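Local coordinates for FdxN element excision controlling factor protein (Anabaena variabilis, PDB 2OKF) that probably binds nucleic acid and is thought to take part in controlling excision of the fdxN element from cyanobacterial nitrogen-fixation genes, at residues A[10-15]-A[58-63]; A[14-17]-A[22-25]; A[30-35]-A[84-89]. All coordinates share one frame; numbering follows the deposited sequence.

Interaction 1: A[10-15]-A[58-63]. With EDO (1,2-ethanediol), chain G.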
ATOM      1  N   GLU A  10     -16.074  14.412  -6.918  1.00 25.16           N
ATOM      2  CA  GLU A  10     -16.602  15.697  -7.314  1.00 25.74           C
ATOM      3  C   GLU A  10     -16.349  16.750  -6.236  1.00 23.78           C
ATOM      4  O   GLU A  10     -16.034  17.891  -6.560  1.00 23.81           O
ATOM      5  CB  GLU A  10     -18.086  15.608  -7.673  1.00 26.64           C
ATOM      6  CG  GLU A  10     -18.323  14.883  -9.003  1.00 35.76           C
ATOM      7  CD  GLU A  10     -17.499  15.499 -10.146  1.00 39.10           C
ATOM      8  OE1 GLU A  10     -17.600  16.735 -10.367  1.00 45.32           O
ATOM      9  OE2 GLU A  10     -16.728  14.748 -10.802  1.00 45.49           O
ATOM     10  N   VAL A  11     -16.471  16.368  -4.967  1.00 22.16           N
ATOM     11  CA  VAL A  11     -16.182  17.297  -3.868  1.00 20.84           C
ATOM     12  C   VAL A  11     -14.751  17.818  -3.971  1.00 21.73           C
ATOM     13  O   VAL A  11     -14.508  19.000  -3.827  1.00 21.60           O
ATOM     14  CB  VAL A  11     -16.358  16.628  -2.492  1.00 22.21           C
ATOM     15  CG1 VAL A  11     -15.749  17.456  -1.381  1.00 25.34           C
ATOM     16  CG2 VAL A  11     -17.840  16.383  -2.223  1.00 23.84           C
ATOM     17  N   VAL A  12     -13.792  16.917  -4.185  1.00 22.60           N
ATOM     18  CA  VAL A  12     -12.395  17.345  -4.273  1.00 22.29           C
ATOM     19  C   VAL A  12     -12.167  18.233  -5.490  1.00 22.38           C
ATOM     20  O   VAL A  12     -11.434  19.220  -5.429  1.00 22.22           O
ATOM     21  CB  VAL A  12     -11.425  16.122  -4.233  1.00 22.62           C
ATOM     22  CG1 VAL A  12      -9.998  16.598  -4.438  1.00 25.07           C
ATOM     23  CG2 VAL A  12     -11.581  15.396  -2.921  1.00 25.18           C
ATOM     24  N   LYS A  13     -12.786  17.901  -6.612  1.00 22.92           N
ATOM     25  CA  LYS A  13     -12.673  18.739  -7.796  1.00 23.22           C
ATOM     26  C   LYS A  13     -13.199  20.126  -7.509  1.00 23.00           C
ATOM     27  O   LYS A  13     -12.610  21.120  -7.905  1.00 23.30           O
ATOM     28  CB  LYS A  13     -13.394  18.102  -8.991  1.00 23.86           C
ATOM     29  CG  LYS A  13     -12.683  16.920  -9.540  1.00 28.88           C
ATOM     30  CD  LYS A  13     -13.484  16.121 -10.568  1.00 34.46           C
ATOM     31  CE  LYS A  13     -13.732  16.868 -11.843  1.00 43.33           C
ATOM     32  NZ  LYS A  13     -14.281  15.895 -12.889  1.00 42.82           N
ATOM     33  N   THR A  14     -14.351  20.193  -6.835  1.00 22.53           N
ATOM     34  CA  THR A  14     -14.963  21.459  -6.462  1.00 24.07           C
ATOM     35  C   THR A  14     -14.035  22.258  -5.558  1.00 21.70           C
ATOM     36  O   THR A  14     -13.802  23.454  -5.815  1.00 23.00           O
ATOM     37  CB  THR A  14     -16.322  21.223  -5.818  1.00 25.45           C
ATOM     38  OG1 THR A  14     -17.197  20.730  -6.853  1.00 24.69           O
ATOM     39  CG2 THR A  14     -16.916  22.501  -5.215  1.00 24.29           C
ATOM     40  N   ALA A  15     -13.471  21.592  -4.558  1.00 22.02           N
ATOM     41  CA  ALA A  15     -12.558  22.232  -3.615  1.00 21.56           C
ATOM     42  C   ALA A  15     -11.330  22.773  -4.344  1.00 21.05           C
ATOM     43  O   ALA A  15     -10.891  23.891  -4.109  1.00 22.41           O
ATOM     44  CB  ALA A  15     -12.179  21.265  -2.562  1.00 22.63           C
ATOM     45  N   VAL A  58      -3.964  13.956  -7.630  1.00 22.04           N
ATOM     46  CA  VAL A  58      -4.644  13.752  -6.382  1.00 20.46           C
ATOM     47  C   VAL A  58      -5.356  12.425  -6.376  1.00 21.67           C
ATOM     48  O   VAL A  58      -6.187  12.135  -7.239  1.00 21.37           O
ATOM     49  CB  VAL A  58      -5.691  14.866  -6.116  1.00 22.13           C
ATOM     50  CG1 VAL A  58      -6.352  14.647  -4.761  1.00 22.97           C
ATOM     51  CG2 VAL A  58      -5.023  16.218  -6.169  1.00 23.69           C
ATOM     52  N   GLU A  59      -4.984  11.628  -5.367  1.00 21.46           N
ATOM     53  CA  GLU A  59      -5.570  10.322  -5.023  1.00 21.11           C
ATOM     54  C   GLU A  59      -6.694  10.564  -4.012  1.00 21.14           C
ATOM     55  O   GLU A  59      -6.438  10.908  -2.872  1.00 23.41           O
ATOM     56  CB  GLU A  59      -4.521   9.385  -4.483  1.00 20.20           C
ATOM     57  CG  GLU A  59      -5.071   8.077  -3.954  1.00 21.18           C
ATOM     58  CD  GLU A  59      -4.031   7.249  -3.287  1.00 23.84           C
ATOM     59  OE1 GLU A  59      -2.837   7.458  -3.537  1.00 24.16           O
ATOM     60  OE2 GLU A  59      -4.399   6.347  -2.476  1.00 22.96           O
ATOM     61  N   VAL A  60      -7.935  10.456  -4.478  1.00 24.15           N
ATOM     62  CA  VAL A  60      -9.074  10.743  -3.614  1.00 24.44           C
ATOM     63  C   VAL A  60      -9.536   9.570  -2.799  1.00 27.29           C
ATOM     64  O   VAL A  60      -9.845   8.553  -3.360  1.00 27.49           O
ATOM     65  CB  VAL A  60     -10.276  11.301  -4.407  1.00 26.17           C
ATOM     66  CG1 VAL A  60     -11.436  11.625  -3.459  1.00 28.67           C
ATOM     67  CG2 VAL A  60      -9.856  12.529  -5.152  1.00 26.54           C
ATOM     68  N   LYS A  61      -9.639   9.783  -1.480  1.00 27.01           N
ATOM     69  CA  LYS A  61     -10.174   8.800  -0.527  1.00 30.33           C
ATOM     70  C   LYS A  61     -11.246   9.440   0.355  1.00 29.61           C
ATOM     71  O   LYS A  61     -11.197  10.661   0.687  1.00 29.93           O
ATOM     72  CB  LYS A  61      -9.064   8.188   0.330  1.00 31.07           C
ATOM     73  CG  LYS A  61      -8.054   7.419  -0.502  1.00 27.28           C
ATOM     74  CD  LYS A  61      -8.695   6.205  -1.105  1.00 29.34           C
ATOM     75  CE  LYS A  61      -7.800   5.514  -2.094  1.00 27.97           C
ATOM     76  NZ  LYS A  61      -8.347   4.211  -2.476  1.00 30.88           N
ATOM     77  N   SER A  62     -12.247   8.649   0.685  1.00 30.89           N
ATOM     78  CA  SER A  62     -13.363   9.125   1.518  1.00 32.30           C
ATOM     79  C   SER A  62     -13.352   8.504   2.915  1.00 32.66           C
ATOM     80  O   SER A  62     -13.968   9.048   3.823  1.00 33.11           O
ATOM     81  CB  SER A  62     -14.660   8.774   0.834  1.00 31.56           C
ATOM     82  OG  SER A  62     -14.682   7.383   0.581  1.00 31.17           O
ATOM     83  N   PHE A  63     -12.640   7.382   3.076  1.00 33.46           N
ATOM     84  CA  PHE A  63     -12.534   6.717   4.364  1.00 34.75           C
ATOM     85  C   PHE A  63     -13.897   6.531   5.009  1.00 36.89           C
ATOM     86  O   PHE A  63     -14.161   6.998   6.119  1.00 37.34           O
ATOM     87  CB  PHE A  63     -11.537   7.444   5.287  1.00 35.54           C
ATOM     88  CG  PHE A  63     -10.102   7.156   4.944  1.00 34.20           C
ATOM     89  CD1 PHE A  63      -9.459   6.062   5.496  1.00 35.44           C
ATOM     90  CD2 PHE A  63      -9.414   7.950   4.055  1.00 35.09           C
ATOM     91  CE1 PHE A  63      -8.155   5.777   5.165  1.00 38.32           C
ATOM     92  CE2 PHE A  63      -8.100   7.653   3.715  1.00 34.12           C
ATOM     93  CZ  PHE A  63      -7.482   6.565   4.280  1.00 34.84           C
TER
HETATM   94  C1  EDO G 144     -11.364   3.504  -4.587  1.00 55.99           C
HETATM   95  O1  EDO G 144     -10.031   3.514  -5.116  1.00 61.00           O
HETATM   96  C2  EDO G 144     -11.520   4.662  -3.609  1.00 52.16           C
HETATM   97  O2  EDO G 144     -11.990   4.163  -2.361  1.00 55.13           O
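Val-12, on helix 6-18, faces Val-58 and Val-60 on strand 54-60, meeting the two valines in different ways. With Val-58 the meeting is tip to tip: each residue sends its CG1 toward the other, and Val-12 CG1 stops 4.1 Å from Val-58 CG1. With Val-60 the two side chains run antiparallel, flank against flank, so that Val-12 CG2 rests 3.8 Å from Val-60 CG1 while Val-60 CG2 lies 4.0 Å from Val-12 CB. The torsion of Val-12 divides the work between its branches: CG1, anti to the backbone N (chi1 175°), is directed at Val-58, and CG2, beside that nitrogen, enters the cleft between the two methyls of Val-60. Residues two apart on a strand point to the same face of the sheet, and a helix lying across that face can meet both. Glu-59, between them, is buried on the other side, toward helix 69-90. Glu-59, Val-60 and Lys-61 match the E-x-K part of the PDDEXK clan's signature, with Val-60 the middle residue that faces helix 6-18. Strand 54-60 is an inner strand of the mixed sheet, and Tyr-128 of strand 125-129 touches both Val-12 and Val-60. On the helix, Lys-13 NZ and Glu-10 OE2 form a salt bridge of 3.4 Å whose hydrogen bond is weak, and Asp-26 is a second partner of the lysine. Beyond the strand end, Lys-61 NZ donates a 3.2 Å hydrogen bond to O1 of an ethanediol, probably from the crystallisation liquor, and is also hydrogen-bonded to Gln-79.

Interaction 2: A[14-17]-A[22-25]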
ATOM      1  N   THR A  14     -14.351  20.193  -6.835  1.00 22.53           N
ATOM      2  CA  THR A  14     -14.963  21.459  -6.462  1.00 24.07           C
ATOM      3  C   THR A  14     -14.035  22.258  -5.558  1.00 21.70           C
ATOM      4  O   THR A  14     -13.802  23.454  -5.815  1.00 23.00           O
ATOM      5  CB  THR A  14     -16.322  21.223  -5.818  1.00 25.45           C
ATOM      6  OG1 THR A  14     -17.197  20.730  -6.853  1.00 24.69           O
ATOM      7  CG2 THR A  14     -16.916  22.501  -5.215  1.00 24.29           C
ATOM      8  N   ALA A  15     -13.471  21.592  -4.558  1.00 22.02           N
ATOM      9  CA  ALA A  15     -12.558  22.232  -3.615  1.00 21.56           C
ATOM     10  C   ALA A  15     -11.330  22.773  -4.344  1.00 21.05           C
ATOM     11  O   ALA A  15     -10.891  23.891  -4.109  1.00 22.41           O
ATOM     12  CB  ALA A  15     -12.179  21.265  -2.562  1.00 22.63           C
ATOM     13  N   LEU A  16     -10.779  21.963  -5.252  1.00 18.95           N
ATOM     14  CA  LEU A  16      -9.639  22.401  -6.060  1.00 19.74           C
ATOM     15  C   LEU A  16      -9.989  23.659  -6.879  1.00 21.19           C
ATOM     16  O   LEU A  16      -9.233  24.652  -6.873  1.00 21.01           O
ATOM     17  CB  LEU A  16      -9.172  21.281  -7.007  1.00 19.81           C
ATOM     18  CG  LEU A  16      -8.355  20.179  -6.338  1.00 21.89           C
ATOM     19  CD1 LEU A  16      -8.282  18.940  -7.218  1.00 24.51           C
ATOM     20  CD2 LEU A  16      -6.984  20.704  -6.024  1.00 23.30           C
ATOM     21  N   LYS A  17     -11.111  23.617  -7.590  1.00 20.55           N
ATOM     22  CA  LYS A  17     -11.467  24.756  -8.435  1.00 22.25           C
ATOM     23  C   LYS A  17     -11.711  26.033  -7.618  1.00 22.53           C
ATOM     24  O   LYS A  17     -11.353  27.123  -8.073  1.00 22.78           O
ATOM     25  CB  LYS A  17     -12.674  24.382  -9.291  1.00 23.16           C
ATOM     26  CG  LYS A  17     -12.260  23.443 -10.366  1.00 24.27           C
ATOM     27  CD  LYS A  17     -13.408  23.071 -11.266  1.00 26.78           C
ATOM     28  CE  LYS A  17     -14.370  22.160 -10.601  1.00 28.76           C
ATOM     29  NZ  LYS A  17     -15.564  21.976 -11.500  1.00 35.79           N
ATOM     30  N   GLN A  22      -6.826  24.346 -11.972  1.00 23.62           N
ATOM     31  CA  GLN A  22      -7.403  23.944 -13.238  1.00 25.56           C
ATOM     32  C   GLN A  22      -7.281  22.440 -13.326  1.00 23.41           C
ATOM     33  O   GLN A  22      -6.173  21.904 -13.220  1.00 24.30           O
ATOM     34  CB  GLN A  22      -6.606  24.572 -14.380  1.00 26.25           C
ATOM     35  CG  GLN A  22      -7.034  24.104 -15.780  1.00 35.50           C
ATOM     36  CD  GLN A  22      -6.097  24.566 -16.920  1.00 39.19           C
ATOM     37  OE1 GLN A  22      -5.115  25.311 -16.710  1.00 53.23           O
ATOM     38  NE2 GLN A  22      -6.388  24.092 -18.132  1.00 44.76           N
ATOM     39  N   ILE A  23      -8.408  21.762 -13.487  1.00 24.00           N
ATOM     40  CA  ILE A  23      -8.411  20.341 -13.661  1.00 24.32           C
ATOM     41  C   ILE A  23      -8.018  19.999 -15.118  1.00 24.64           C
ATOM     42  O   ILE A  23      -8.668  20.501 -16.057  1.00 27.53           O
ATOM     43  CB  ILE A  23      -9.763  19.752 -13.326  1.00 28.19           C
ATOM     44  CG1 ILE A  23     -10.303  20.212 -11.943  1.00 32.45           C
ATOM     45  CG2 ILE A  23      -9.726  18.239 -13.451  1.00 28.55           C
ATOM     46  CD1 ILE A  23      -9.474  19.908 -10.793  1.00 32.60           C
ATOM     47  N   THR A  24      -6.972  19.196 -15.336  1.00 25.52           N
ATOM     48  CA  THR A  24      -6.530  18.906 -16.704  1.00 27.16           C
ATOM     49  C   THR A  24      -6.842  17.495 -17.181  1.00 30.77           C
ATOM     50  O   THR A  24      -6.946  17.260 -18.403  1.00 32.34           O
ATOM     51  CB  THR A  24      -5.045  19.207 -16.873  1.00 28.49           C
ATOM     52  OG1 THR A  24      -4.276  18.389 -15.961  1.00 27.69           O
ATOM     53  CG2 THR A  24      -4.804  20.695 -16.645  1.00 27.53           C
ATOM     54  N   ASP A  25      -6.983  16.566 -16.263  1.00 29.34           N
ATOM     55  CA  ASP A  25      -7.290  15.197 -16.607  1.00 34.60           C
ATOM     56  C   ASP A  25      -8.006  14.545 -15.456  1.00 35.23           C
ATOM     57  O   ASP A  25      -7.683  14.722 -14.259  1.00 34.32           O
ATOM     58  CB  ASP A  25      -6.036  14.377 -16.987  1.00 35.98           C
ATOM     59  CG  ASP A  25      -5.648  14.531 -18.444  1.00 42.41           C
ATOM     60  OD1 ASP A  25      -6.540  14.560 -19.338  1.00 53.05           O
ATOM     61  OD2 ASP A  25      -4.439  14.613 -18.705  1.00 55.71           O
TER
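Leu-16 and Lys-17, adjacent on the last turns of helix 6-18, share a single partner, Ile-23, on the short strand that follows. Leading up to them, Thr-14 points away from the strand and Ala-15 packs on Ile-135 of strand 134-139, so it is the next two positions that turn a side of the helix to residues 22-25. Leu-16 comes first and is buried. Its CB and one of its methyls both meet the end of the isoleucine: Leu-16 CD1 lies 3.9 Å from Ile-23 CD1, and Leu-16 CB lies 4.0 Å from the same methyl. The two side chains cross at about a right angle. Trp-21, Ile-135 and Trp-138 also touch Leu-16 and place it in the apolar layer between helix and sheet. Lys-17 follows at the exposed margin and offers only the aliphatic part of its chain, with CG 4.1 Å from Ile-23 CG1, again crossing at about a right angle. Its chi1 (-73°), with CG anti to the carbonyl carbon, sets that methylene beside the isoleucine.

On the strand side, Ile-23 is bent twice (chi1 -51°, chi2 -59°), which carries CD1 over to Leu-16 while CG1 remains beside the lysine. This is a tight helix-to-strand connection, in which an outer strand of the mixed sheet folds back beside the helix that precedes it. Strand 22-25 pairs antiparallel with strand 47-51, where Thr-24 and Asp-25 both face Ala-48 in a classic beta bulge. Between the segments the chemistry is wholly apolar: Ile-23 meets Leu-16 inward and the CG methylene of Lys-17 at the exposed margin, which implies a contact resting on van der Waals packing and the hydrophobic effect, with little directional constraint.

Interaction 3: A[30-35]-A[84-89]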
ATOM      1  N   ILE A  30      -2.029   6.366 -16.136  1.00 41.74           N
ATOM      2  CA  ILE A  30      -0.589   6.163 -16.078  1.00 44.68           C
ATOM      3  C   ILE A  30      -0.263   4.750 -16.584  1.00 42.86           C
ATOM      4  O   ILE A  30      -0.776   3.763 -16.054  1.00 43.12           O
ATOM      5  CB  ILE A  30      -0.070   6.327 -14.624  1.00 45.04           C
ATOM      6  CG1 ILE A  30      -0.607   7.618 -13.990  1.00 44.86           C
ATOM      7  CG2 ILE A  30       1.480   6.312 -14.575  1.00 46.42           C
ATOM      8  CD1 ILE A  30      -0.330   7.731 -12.507  1.00 47.72           C
ATOM      9  N   SER A  31       0.565   4.667 -17.615  1.00 43.35           N
ATOM     10  CA  SER A  31       1.025   3.374 -18.116  1.00 43.36           C
ATOM     11  C   SER A  31       2.546   3.370 -18.086  1.00 40.72           C
ATOM     12  O   SER A  31       3.182   4.239 -18.659  1.00 39.33           O
ATOM     13  CB  SER A  31       0.508   3.118 -19.531  1.00 45.80           C
ATOM     14  OG  SER A  31      -0.892   2.864 -19.507  1.00 54.53           O
ATOM     15  N   VAL A  32       3.158   2.419 -17.389  1.00 35.04           N
ATOM     16  CA  VAL A  32       4.594   2.403 -17.375  1.00 33.18           C
ATOM     17  C   VAL A  32       5.110   1.043 -16.965  1.00 33.45           C
ATOM     18  O   VAL A  32       4.482   0.337 -16.165  1.00 31.65           O
ATOM     19  CB  VAL A  32       5.198   3.495 -16.434  1.00 36.56           C
ATOM     20  CG1 VAL A  32       4.867   3.205 -15.027  1.00 34.98           C
ATOM     21  CG2 VAL A  32       6.724   3.605 -16.614  1.00 40.96           C
ATOM     22  N   GLY A  33       6.232   0.667 -17.562  1.00 32.85           N
ATOM     23  CA  GLY A  33       6.913  -0.546 -17.184  1.00 32.69           C
ATOM     24  C   GLY A  33       6.085  -1.796 -17.231  1.00 32.41           C
ATOM     25  O   GLY A  33       6.245  -2.666 -16.384  1.00 28.66           O
ATOM     26  N   GLY A  34       5.222  -1.892 -18.249  1.00 33.45           N
ATOM     27  CA  GLY A  34       4.403  -3.083 -18.465  1.00 31.29           C
ATOM     28  C   GLY A  34       3.097  -3.119 -17.701  1.00 32.83           C
ATOM     29  O   GLY A  34       2.365  -4.112 -17.758  1.00 34.91           O
ATOM     30  N   VAL A  35       2.784  -2.044 -16.988  1.00 32.71           N
ATOM     31  CA  VAL A  35       1.572  -1.999 -16.209  1.00 35.23           C
ATOM     32  C   VAL A  35       0.749  -0.740 -16.487  1.00 37.99           C
ATOM     33  O   VAL A  35       1.291   0.341 -16.679  1.00 35.71           O
ATOM     34  CB  VAL A  35       1.918  -2.090 -14.688  1.00 35.83           C
ATOM     35  CG1 VAL A  35       0.685  -1.997 -13.846  1.00 35.83           C
ATOM     36  CG2 VAL A  35       2.657  -3.383 -14.415  1.00 34.65           C
ATOM     37  N   ARG A  84       3.038   7.235  -6.951  1.00 20.48           N
ATOM     38  CA  ARG A  84       4.152   8.149  -6.812  1.00 21.41           C
ATOM     39  C   ARG A  84       5.353   7.628  -7.600  1.00 19.40           C
ATOM     40  O   ARG A  84       6.031   8.396  -8.322  1.00 20.07           O
ATOM     41  CB  ARG A  84       4.511   8.318  -5.346  1.00 22.21           C
ATOM     42  CG  ARG A  84       5.721   9.241  -5.163  1.00 20.95           C
ATOM     43  CD  ARG A  84       6.046   9.537  -3.718  1.00 21.03           C
ATOM     44  NE  ARG A  84       6.408   8.331  -2.987  1.00 20.16           N
ATOM     45  CZ  ARG A  84       6.559   8.298  -1.666  1.00 22.34           C
ATOM     46  NH1 ARG A  84       6.322   9.374  -0.914  1.00 22.73           N
ATOM     47  NH2 ARG A  84       6.893   7.138  -1.102  1.00 25.77           N
ATOM     48  N   GLY A  85       5.639   6.330  -7.453  1.00 20.99           N
ATOM     49  CA  GLY A  85       6.781   5.727  -8.103  1.00 21.21           C
ATOM     50  C   GLY A  85       6.622   5.759  -9.621  1.00 20.80           C
ATOM     51  O   GLY A  85       7.582   5.986 -10.363  1.00 21.39           O
ATOM     52  N   ALA A  86       5.400   5.518 -10.100  1.00 20.54           N
ATOM     53  CA  ALA A  86       5.135   5.568 -11.536  1.00 21.47           C
ATOM     54  C   ALA A  86       5.283   7.009 -12.061  1.00 21.92           C
ATOM     55  O   ALA A  86       5.887   7.240 -13.104  1.00 21.06           O
ATOM     56  CB  ALA A  86       3.745   5.027 -11.821  1.00 23.49           C
ATOM     57  N   LEU A  87       4.726   7.977 -11.361  1.00 21.80           N
ATOM     58  CA  LEU A  87       4.792   9.369 -11.808  1.00 20.62           C
ATOM     59  C   LEU A  87       6.239   9.879 -11.909  1.00 19.88           C
ATOM     60  O   LEU A  87       6.537  10.672 -12.777  1.00 20.63           O
ATOM     61  CB  LEU A  87       3.966  10.283 -10.894  1.00 24.91           C
ATOM     62  CG  LEU A  87       2.482  10.110 -11.125  1.00 23.94           C
ATOM     63  CD1 LEU A  87       1.676  10.795  -9.981  1.00 28.77           C
ATOM     64  CD2 LEU A  87       2.068  10.755 -12.477  1.00 27.59           C
ATOM     65  N   ARG A  88       7.120   9.446 -11.012  1.00 20.78           N
ATOM     66  CA  ARG A  88       8.510   9.841 -11.100  1.00 20.82           C
ATOM     67  C   ARG A  88       9.082   9.535 -12.468  1.00 20.07           C
ATOM     68  O   ARG A  88       9.871  10.290 -12.993  1.00 22.37           O
ATOM     69  CB  ARG A  88       9.402   9.101 -10.098  1.00 25.27           C
ATOM     70  CG  ARG A  88       9.342   9.560  -8.762  1.00 29.43           C
ATOM     71  CD  ARG A  88      10.399   8.834  -7.916  1.00 25.19           C
ATOM     72  NE  ARG A  88       9.961   9.050  -6.575  1.00 25.56           N
ATOM     73  CZ  ARG A  88      10.202   8.247  -5.562  1.00 27.89           C
ATOM     74  NH1 ARG A  88      10.930   7.135  -5.661  1.00 25.57           N
ATOM     75  NH2 ARG A  88       9.695   8.613  -4.379  1.00 29.11           N
ATOM     76  N   LYS A  89       8.703   8.376 -13.007  1.00 20.81           N
ATOM     77  CA  LYS A  89       9.227   7.863 -14.257  1.00 20.37           C
ATOM     78  C   LYS A  89       8.401   8.219 -15.496  1.00 20.25           C
ATOM     79  O   LYS A  89       8.787   7.852 -16.628  1.00 22.62           O
ATOM     80  CB  LYS A  89       9.376   6.352 -14.116  1.00 20.24           C
ATOM     81  CG  LYS A  89      10.245   5.922 -12.910  1.00 25.65           C
ATOM     82  CD  LYS A  89      11.702   6.231 -13.086  1.00 24.75           C
ATOM     83  CE  LYS A  89      12.536   5.680 -11.917  1.00 23.98           C
ATOM     84  NZ  LYS A  89      12.415   6.502 -10.634  1.00 21.41           N
TER
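The torsions of Ile-30 spread its two branches over neighbouring residues of helix 69-90. CG2 stands anti to the backbone N and meets the methyl of Ala-86, with Ile-30 CG2 3.8 Å from Ala-86 CB; the longer branch, extended at chi2 (170°), carries CD1 past that alanine to Leu-87, where Ile-30 CD1 lies 3.9 Å from both Leu-87 CG and CD2. These two side chains cross at about a right angle. Although the CB of Leu-87 is directed away from the strand, its CD2 methyl is turned to the isoleucine. Val-32, two residues on and facing the same way, holds CG1 between its backbone N and carbonyl carbon (chi1 66°), and Val-32 CG1 lies 3.9 Å from Ala-86 CB. The alanine methyl is therefore touched by both beta-branched residues.

Val-32 opens a type I' turn that ends at Val-35, forming a two-stranded hairpin closed by Val-32 N to Val-35 O (2.9 Å) and the reciprocal bond. Gly-33 and Gly-34 supply its positive phi angles. Phe-113 of the second subunit packs on both Val-32 and Ala-86, so hairpin and helix share a surface toward the dimer partner, and Gly-33 makes backbone hydrogen bonds to that subunit. Between hairpin and helix the chemistry is purely apolar, which implies burial of methyl groups without directional bonds.

From the N terminus, helix 6-18 takes part in two contacts. Interaction 2 closes the short loop to strand 22-25, while interaction 1 starts from an overlapping stretch of the same helix, sharing Thr-14 and Ala-15, and reaches much further along the chain to strand 54-60. Together they tie the helix to an outer and an inner strand of one mixed sheet. Interaction 3 opens only after interaction 2 has closed, but it crosses interaction 1, since hairpin 30-35 lies within that longer loop and helix segment 84-89 beyond it. Lying across the chain's centre from interaction 1, with centres about 22 Å apart, it joins the hairpin to helix 69-90 at the subunit interface.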